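Local coordinates for protein carbon monoxide dehydrogenase (Thermococcus sp. AM4, PDB 6T7J) that oxidises carbon monoxide to carbon dioxide at a buried metal cluster, here lacking its nickel, and probably passes the electrons to ferredoxin, at residues 451-456 with 576-581; 463-468 with 551-556. All blocks are in the same frame, centred on the assembly; numbering follows the deposited sequence.

Contact 1: residues 451-456 with 576-581; sequences CNNPKV and LGVVPP. With MSK (Broken Fe4S4 cluster), chain F.
N453 and V578 meet at about a right angle, the amide reaching across to one methyl of the valine: ND2 of N453 stands 4.0 Å from CG1 of V578. This is van der Waals contact only. With CG1 swung anti to its backbone N (chi1 172°), V578 offers that methyl to the amide and turns its other branch to V456, where CG2 of V578 and CG1 of V456 are 4.3 Å apart. The same V456 methyl also lies 4.2 Å from the backbone O of G577.

Loops at the C-terminal strand ends of a Rossmann-like parallel sheet carry the metal site here; the first supplies a ligand and the second only packs against it. Segments 451-456 and 576-581 leave strands 444-448 and 574-576, which flank strand 548-552. In the first loop, SG of C451 binds FE3 of the broken cluster at 2.4 Å, and the chain then folds into a type I turn, with N of V456 bonded to O of N453 at 3.0 Å. An Asx turn overlies it: OD1 of N453 accepts from N of K455 at 3.0 Å. The donor is tilted 28° from the carbonyl plane. With OD1 held there, ND2 bonds O of W555, and the two bonds together hold the amide's rotation; a weak bond links ND2 to O of A59 of the second subunit. Replaced by alanine, N453 would probably leave the W555 carbonyl without this donor, the turn without its side-chain acceptor and a gap beside V578. K455 also bonds G61 of the second subunit through NZ.

Contact 2: residues 463-468 with 551-556; sequences VTLAKE and SAPEWM
L465 makes every apolar touch here through a single methyl. Because CG is anti to the backbone N (chi1 -177°), the side chain extends from helix 460-471 toward the end of strand 548-552. There CD2 of L465 comes within 4.2 Å of CG of P553, methyl against ring carbon. The same methyl lies 3.6 Å from CB of S551, and A614 of helix 610-627 is a further neighbour of the leucine.

One approach mixes apolar with polar: CD2 of L465 is only 3.1 Å from OG of S551, a tight fit and not a hydrogen bond. The serine oxygen finds its hydrogen-bond partner elsewhere, in ND1 of H575.

Hydrogen bonds do not cross between the segments, but one polar group of the second, the E554 carboxylate, reaches the beginning of the helix. It takes the backbone N-H of N459 through OE1 and that of H462 through OE2, at the amino end of helix 460-471, a setting likely to favour its ionised form. This helix is the connection of a beta-alpha-beta crossover, from strand 444-448 to its parallel neighbour 474-478, and P553 also packs on I448 of the former strand.

The fit of L465 against S551 and P553 is thus apolar and without direction, and it is E554, two residues beyond the strand, whose two bonds to backbone N-H groups give the join between strand exit and helix start its direction.

The centres of the two contacts lie 10 Å apart, on the same six-stranded parallel sheet. In sequence the order is 451-456, 463-468, 551-556 and 576-581, so contact 2 falls wholly between the segments of contact 1. Strand 548-552, which leads into contact 2, lies between strands 444-448 and 574-576, from which the loops of contact 1 emerge; its exit segment connects the two sites. G577 N probably bonds A552 O at 2.9 Å, and W555 NE1 probably bonds V578 O at 2.8 Å. C451 from one contact and M556 from the other converge on the cluster, and both contacts touch the second subunit, so strand exits, metal site and dimer interface form one continuous region.

Contact 1: residues 451-456 with 576-581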
ATOM      1  N   CYS A 451      13.425  15.661  -5.085  1.00 51.15           N
ATOM      2  CA  CYS A 451      14.528  14.721  -5.139  1.00 48.42           C
ATOM      3  C   CYS A 451      15.555  15.140  -6.192  1.00 50.94           C
ATOM      4  O   CYS A 451      15.572  16.290  -6.647  1.00 51.07           O
ATOM      5  CB  CYS A 451      13.957  13.330  -5.426  1.00 52.41           C
ATOM      6  SG  CYS A 451      12.384  13.010  -4.608  1.00 54.50           S
ATOM      7  N   ASN A 452      16.428  14.208  -6.567  1.00 50.91           N
ATOM      8  CA  ASN A 452      17.242  14.291  -7.766  1.00 47.85           C
ATOM      9  C   ASN A 452      16.871  13.129  -8.678  1.00 53.28           C
ATOM     10  O   ASN A 452      16.506  12.046  -8.210  1.00 53.62           O
ATOM     11  CB  ASN A 452      18.742  14.237  -7.451  1.00 46.65           C
ATOM     12  CG  ASN A 452      19.265  15.534  -6.872  1.00 49.14           C
ATOM     13  OD1 ASN A 452      20.060  15.527  -5.936  1.00 51.26           O
ATOM     14  ND2 ASN A 452      18.825  16.655  -7.428  1.00 51.31           N
ATOM     15  N   ASN A 453      16.958  13.367  -9.978  1.00 50.76           N
ATOM     16  CA  ASN A 453      16.644  12.354 -10.976  1.00 45.98           C
ATOM     17  C   ASN A 453      17.654  12.460 -12.111  1.00 48.73           C
ATOM     18  O   ASN A 453      17.726  13.501 -12.775  1.00 48.94           O
ATOM     19  CB  ASN A 453      15.215  12.537 -11.493  1.00 48.28           C
ATOM     20  CG  ASN A 453      14.706  11.331 -12.265  1.00 46.82           C
ATOM     21  OD1 ASN A 453      15.442  10.711 -13.034  1.00 44.09           O
ATOM     22  ND2 ASN A 453      13.434  11.003 -12.071  1.00 46.65           N
ATOM     23  N   PRO A 454      18.447  11.414 -12.367  1.00 44.72           N
ATOM     24  CA  PRO A 454      19.468  11.501 -13.424  1.00 48.30           C
ATOM     25  C   PRO A 454      18.898  11.649 -14.828  1.00 52.85           C
ATOM     26  O   PRO A 454      19.677  11.796 -15.777  1.00 52.69           O
ATOM     27  CB  PRO A 454      20.241  10.181 -13.275  1.00 47.96           C
ATOM     28  CG  PRO A 454      19.283   9.252 -12.606  1.00 44.48           C
ATOM     29  CD  PRO A 454      18.434  10.098 -11.707  1.00 45.95           C
ATOM     30  N   LYS A 455      17.574  11.615 -14.994  1.00 48.77           N
ATOM     31  CA  LYS A 455      16.987  11.890 -16.300  1.00 46.79           C
ATOM     32  C   LYS A 455      17.109  13.362 -16.667  1.00 49.14           C
ATOM     33  O   LYS A 455      17.144  13.703 -17.855  1.00 52.83           O
ATOM     34  CB  LYS A 455      15.521  11.455 -16.321  1.00 43.65           C
ATOM     35  CG  LYS A 455      15.326   9.962 -16.142  1.00 41.58           C
ATOM     36  CD  LYS A 455      13.859   9.596 -16.108  1.00 44.80           C
ATOM     37  CE  LYS A 455      13.678   8.091 -16.023  1.00 51.03           C
ATOM     38  NZ  LYS A 455      12.376   7.660 -16.607  1.00 58.75           N
ATOM     39  N   VAL A 456      17.167  14.241 -15.670  1.00 46.50           N
ATOM     40  CA  VAL A 456      17.402  15.660 -15.887  1.00 50.46           C
ATOM     41  C   VAL A 456      18.775  16.010 -15.327  1.00 49.54           C
ATOM     42  O   VAL A 456      19.340  15.291 -14.494  1.00 49.91           O
ATOM     43  CB  VAL A 456      16.304  16.537 -15.249  1.00 50.80           C
ATOM     44  CG1 VAL A 456      14.946  16.208 -15.848  1.00 44.66           C
ATOM     45  CG2 VAL A 456      16.284  16.350 -13.737  1.00 47.78           C
ATOM     46  N   LEU A 576       5.833  20.503 -11.750  1.00 47.21           N
ATOM     47  CA  LEU A 576       6.670  19.313 -11.776  1.00 44.34           C
ATOM     48  C   LEU A 576       7.697  19.457 -12.889  1.00 45.37           C
ATOM     49  O   LEU A 576       7.344  19.799 -14.023  1.00 49.44           O
ATOM     50  CB  LEU A 576       5.833  18.050 -11.993  1.00 45.35           C
ATOM     51  CG  LEU A 576       4.650  17.819 -11.055  1.00 47.79           C
ATOM     52  CD1 LEU A 576       4.032  16.459 -11.324  1.00 47.80           C
ATOM     53  CD2 LEU A 576       5.085  17.941  -9.602  1.00 48.33           C
ATOM     54  N   GLY A 577       8.959  19.197 -12.566  1.00 45.37           N
ATOM     55  CA  GLY A 577      10.020  19.274 -13.550  1.00 47.64           C
ATOM     56  C   GLY A 577      10.360  17.923 -14.140  1.00 45.45           C
ATOM     57  O   GLY A 577      11.149  17.826 -15.085  1.00 48.49           O
ATOM     58  N   VAL A 578       9.778  16.870 -13.575  1.00 42.55           N
ATOM     59  CA  VAL A 578       9.862  15.519 -14.119  1.00 39.71           C
ATOM     60  C   VAL A 578       8.443  15.070 -14.435  1.00 45.62           C
ATOM     61  O   VAL A 578       7.532  15.259 -13.620  1.00 45.55           O
ATOM     62  CB  VAL A 578      10.551  14.548 -13.140  1.00 47.83           C
ATOM     63  CG1 VAL A 578      10.447  13.114 -13.636  1.00 42.77           C
ATOM     64  CG2 VAL A 578      12.010  14.940 -12.943  1.00 47.02           C
ATOM     65  N   VAL A 579       8.254  14.498 -15.619  1.00 44.08           N
ATOM     66  CA  VAL A 579       6.922  14.138 -16.102  1.00 48.38           C
ATOM     67  C   VAL A 579       6.408  12.927 -15.333  1.00 47.72           C
ATOM     68  O   VAL A 579       7.015  11.849 -15.399  1.00 51.31           O
ATOM     69  CB  VAL A 579       6.934  13.862 -17.614  1.00 46.66           C
ATOM     70  CG1 VAL A 579       5.521  13.621 -18.115  1.00 45.89           C
ATOM     71  CG2 VAL A 579       7.582  15.019 -18.362  1.00 39.45           C
ATOM     72  N   PRO A 580       5.304  13.058 -14.591  1.00 49.83           N
ATOM     73  CA  PRO A 580       4.743  11.887 -13.920  1.00 49.69           C
ATOM     74  C   PRO A 580       4.252  10.880 -14.924  1.00 54.86           C
ATOM     75  O   PRO A 580       3.881  11.233 -16.065  1.00 53.75           O
ATOM     76  CB  PRO A 580       3.580  12.479 -13.098  1.00 46.81           C
ATOM     77  CG  PRO A 580       3.227  13.744 -13.797  1.00 47.96           C
ATOM     78  CD  PRO A 580       4.518  14.277 -14.346  1.00 46.19           C
ATOM     79  N   PRO A 581       4.219   9.589 -14.576  1.00 55.28           N
ATOM     80  CA  PRO A 581       3.800   8.549 -15.534  1.00 50.19           C
ATOM     81  C   PRO A 581       2.287   8.524 -15.729  1.00 49.86           C
ATOM     82  O   PRO A 581       1.587   7.573 -15.370  1.00 50.75           O
ATOM     83  CB  PRO A 581       4.333   7.270 -14.881  1.00 53.76           C
ATOM     84  CG  PRO A 581       4.251   7.555 -13.414  1.00 44.72           C
ATOM     85  CD  PRO A 581       4.551   9.024 -13.251  1.00 47.90           C
TER
HETATM   86  S1  MSK F 703      15.909  12.648   0.535  0.82 53.76           S
HETATM   87  S3  MSK F 703      12.840  12.200  -1.029  1.00 60.52           S
HETATM   88  S4  MSK F 703      15.706  12.157  -2.916  0.64 51.58           S
HETATM   89  S5  MSK F 703      14.552  14.934  -1.220  1.00 55.01           S
HETATM   90 FE1  MSK F 703      14.176  13.164   1.891  0.87 63.68          FE
HETATM   91 FE2  MSK F 703      16.255  13.726  -1.498  0.62 47.25          FE
HETATM   92 FE3  MSK F 703      13.841  13.261  -2.710  0.55 48.47          FE
HETATM   93 FE4  MSK F 703      14.913  11.390  -1.071  0.75 48.49          FE

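Contact 2: residues 463-468 with 551-556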
ATOM      1  N   VAL A 463      18.560  24.990  -9.133  1.00 54.29           N
ATOM      2  CA  VAL A 463      19.244  26.273  -9.023  1.00 55.95           C
ATOM      3  C   VAL A 463      18.740  27.251 -10.077  1.00 51.01           C
ATOM      4  O   VAL A 463      18.579  28.444  -9.799  1.00 52.01           O
ATOM      5  CB  VAL A 463      20.769  26.080  -9.107  1.00 57.12           C
ATOM      6  CG1 VAL A 463      21.162  25.367 -10.387  1.00 59.25           C
ATOM      7  CG2 VAL A 463      21.455  27.416  -9.033  1.00 59.05           C
ATOM      8  N   THR A 464      18.480  26.774 -11.299  1.00 56.38           N
ATOM      9  CA  THR A 464      18.036  27.685 -12.350  1.00 54.55           C
ATOM     10  C   THR A 464      16.661  28.261 -12.034  1.00 56.42           C
ATOM     11  O   THR A 464      16.432  29.464 -12.209  1.00 59.50           O
ATOM     12  CB  THR A 464      18.036  26.975 -13.705  1.00 55.03           C
ATOM     13  OG1 THR A 464      19.386  26.711 -14.108  1.00 53.78           O
ATOM     14  CG2 THR A 464      17.373  27.840 -14.764  1.00 53.75           C
ATOM     15  N   LEU A 465      15.736  27.427 -11.549  1.00 53.21           N
ATOM     16  CA  LEU A 465      14.427  27.929 -11.152  1.00 57.31           C
ATOM     17  C   LEU A 465      14.544  28.910  -9.993  1.00 55.22           C
ATOM     18  O   LEU A 465      13.911  29.974 -10.008  1.00 55.34           O
ATOM     19  CB  LEU A 465      13.511  26.763 -10.779  1.00 57.35           C
ATOM     20  CG  LEU A 465      12.077  27.154 -10.421  1.00 57.93           C
ATOM     21  CD1 LEU A 465      11.374  27.725 -11.632  1.00 52.25           C
ATOM     22  CD2 LEU A 465      11.317  25.963  -9.880  1.00 57.51           C
ATOM     23  N   ALA A 466      15.352  28.573  -8.980  1.00 51.72           N
ATOM     24  CA  ALA A 466      15.527  29.486  -7.855  1.00 50.92           C
ATOM     25  C   ALA A 466      16.076  30.835  -8.315  1.00 56.86           C
ATOM     26  O   ALA A 466      15.591  31.891  -7.886  1.00 50.49           O
ATOM     27  CB  ALA A 466      16.446  28.855  -6.809  1.00 45.17           C
ATOM     28  N   LYS A 467      17.081  30.812  -9.195  1.00 56.66           N
ATOM     29  CA  LYS A 467      17.678  32.041  -9.707  1.00 55.41           C
ATOM     30  C   LYS A 467      16.658  32.868 -10.478  1.00 56.84           C
ATOM     31  O   LYS A 467      16.516  34.078 -10.249  1.00 54.67           O
ATOM     32  CB  LYS A 467      18.862  31.706 -10.616  1.00 54.05           C
ATOM     33  CG  LYS A 467      20.172  31.393  -9.920  1.00 53.42           C
ATOM     34  CD  LYS A 467      21.291  31.350 -10.953  1.00 53.30           C
ATOM     35  CE  LYS A 467      22.422  30.429 -10.538  1.00 59.98           C
ATOM     36  NZ  LYS A 467      23.339  31.077  -9.561  1.00 71.63           N
ATOM     37  N   GLU A 468      15.964  32.234 -11.427  1.00 52.83           N
ATOM     38  CA  GLU A 468      15.006  32.956 -12.252  1.00 55.51           C
ATOM     39  C   GLU A 468      13.875  33.530 -11.415  1.00 56.79           C
ATOM     40  O   GLU A 468      13.311  34.570 -11.769  1.00 58.87           O
ATOM     41  CB  GLU A 468      14.448  32.039 -13.340  1.00 59.53           C
ATOM     42  CG  GLU A 468      15.448  31.662 -14.420  1.00 56.37           C
ATOM     43  CD  GLU A 468      15.881  32.853 -15.255  1.00 63.20           C
ATOM     44  OE1 GLU A 468      17.101  33.111 -15.333  1.00 61.47           O
ATOM     45  OE2 GLU A 468      15.002  33.531 -15.830  1.00 66.48           O
ATOM     46  N   SER A 551       7.082  23.854  -6.366  1.00 47.79           N
ATOM     47  CA  SER A 551       7.734  23.180  -7.480  1.00 45.23           C
ATOM     48  C   SER A 551       8.587  22.022  -6.983  1.00 43.63           C
ATOM     49  O   SER A 551       9.248  22.124  -5.947  1.00 44.45           O
ATOM     50  CB  SER A 551       8.603  24.152  -8.283  1.00 45.30           C
ATOM     51  OG  SER A 551       9.740  23.486  -8.806  1.00 51.18           O
ATOM     52  N   ALA A 552       8.568  20.928  -7.747  1.00 44.98           N
ATOM     53  CA  ALA A 552       9.476  19.794  -7.575  1.00 44.56           C
ATOM     54  C   ALA A 552      10.216  19.606  -8.894  1.00 48.09           C
ATOM     55  O   ALA A 552       9.766  18.850  -9.770  1.00 41.51           O
ATOM     56  CB  ALA A 552       8.721  18.531  -7.170  1.00 37.48           C
ATOM     57  N   PRO A 553      11.357  20.274  -9.081  1.00 50.01           N
ATOM     58  CA  PRO A 553      11.974  20.301 -10.417  1.00 48.69           C
ATOM     59  C   PRO A 553      12.594  18.983 -10.847  1.00 43.89           C
ATOM     60  O   PRO A 553      12.663  18.717 -12.052  1.00 50.30           O
ATOM     61  CB  PRO A 553      13.038  21.402 -10.294  1.00 46.76           C
ATOM     62  CG  PRO A 553      12.718  22.139  -9.029  1.00 49.17           C
ATOM     63  CD  PRO A 553      12.061  21.145  -8.129  1.00 44.26           C
ATOM     64  N   GLU A 554      13.070  18.157  -9.916  1.00 43.01           N
ATOM     65  CA  GLU A 554      13.836  16.963 -10.268  1.00 42.83           C
ATOM     66  C   GLU A 554      13.396  15.769  -9.428  1.00 47.18           C
ATOM     67  O   GLU A 554      14.213  14.923  -9.044  1.00 39.08           O
ATOM     68  CB  GLU A 554      15.338  17.208 -10.107  1.00 36.73           C
ATOM     69  CG  GLU A 554      15.847  18.465 -10.802  1.00 45.35           C
ATOM     70  CD  GLU A 554      17.267  18.824 -10.412  1.00 48.04           C
ATOM     71  OE1 GLU A 554      18.012  17.928  -9.962  1.00 51.70           O
ATOM     72  OE2 GLU A 554      17.641  20.005 -10.561  1.00 49.12           O
ATOM     73  N   TRP A 555      12.099  15.671  -9.150  1.00 44.76           N
ATOM     74  CA  TRP A 555      11.592  14.655  -8.239  1.00 46.29           C
ATOM     75  C   TRP A 555      11.769  13.250  -8.815  1.00 43.22           C
ATOM     76  O   TRP A 555      11.862  13.049 -10.029  1.00 46.20           O
ATOM     77  CB  TRP A 555      10.117  14.905  -7.928  1.00 40.51           C
ATOM     78  CG  TRP A 555       9.202  14.602  -9.074  1.00 43.36           C
ATOM     79  CD1 TRP A 555       8.812  15.459 -10.061  1.00 42.76           C
ATOM     80  CD2 TRP A 555       8.560  13.349  -9.353  1.00 47.87           C
ATOM     81  NE1 TRP A 555       7.970  14.818 -10.938  1.00 44.91           N
ATOM     82  CE2 TRP A 555       7.799  13.523 -10.526  1.00 44.81           C
ATOM     83  CE3 TRP A 555       8.553  12.099  -8.724  1.00 39.99           C
ATOM     84  CZ2 TRP A 555       7.040  12.495 -11.083  1.00 42.18           C
ATOM     85  CZ3 TRP A 555       7.801  11.081  -9.278  1.00 43.82           C
ATOM     86  CH2 TRP A 555       7.056  11.284 -10.446  1.00 41.33           C
ATOM     87  N   MET A 556      11.819  12.267  -7.912  1.00 44.99           N
ATOM     88  CA  MET A 556      11.835  10.858  -8.302  1.00 45.98           C
ATOM     89  C   MET A 556      11.067   9.938  -7.364  1.00 47.43           C
ATOM     90  O   MET A 556      10.643   8.864  -7.808  1.00 50.80           O
ATOM     91  CB  MET A 556      13.276  10.340  -8.421  1.00 44.54           C
ATOM     92  CG  MET A 556      14.035  10.249  -7.100  1.00 52.37           C
ATOM     93  SD  MET A 556      13.809   8.697  -6.199  1.00 57.26           S
ATOM     94  CE  MET A 556      14.418   9.161  -4.577  1.00 49.18           C
TER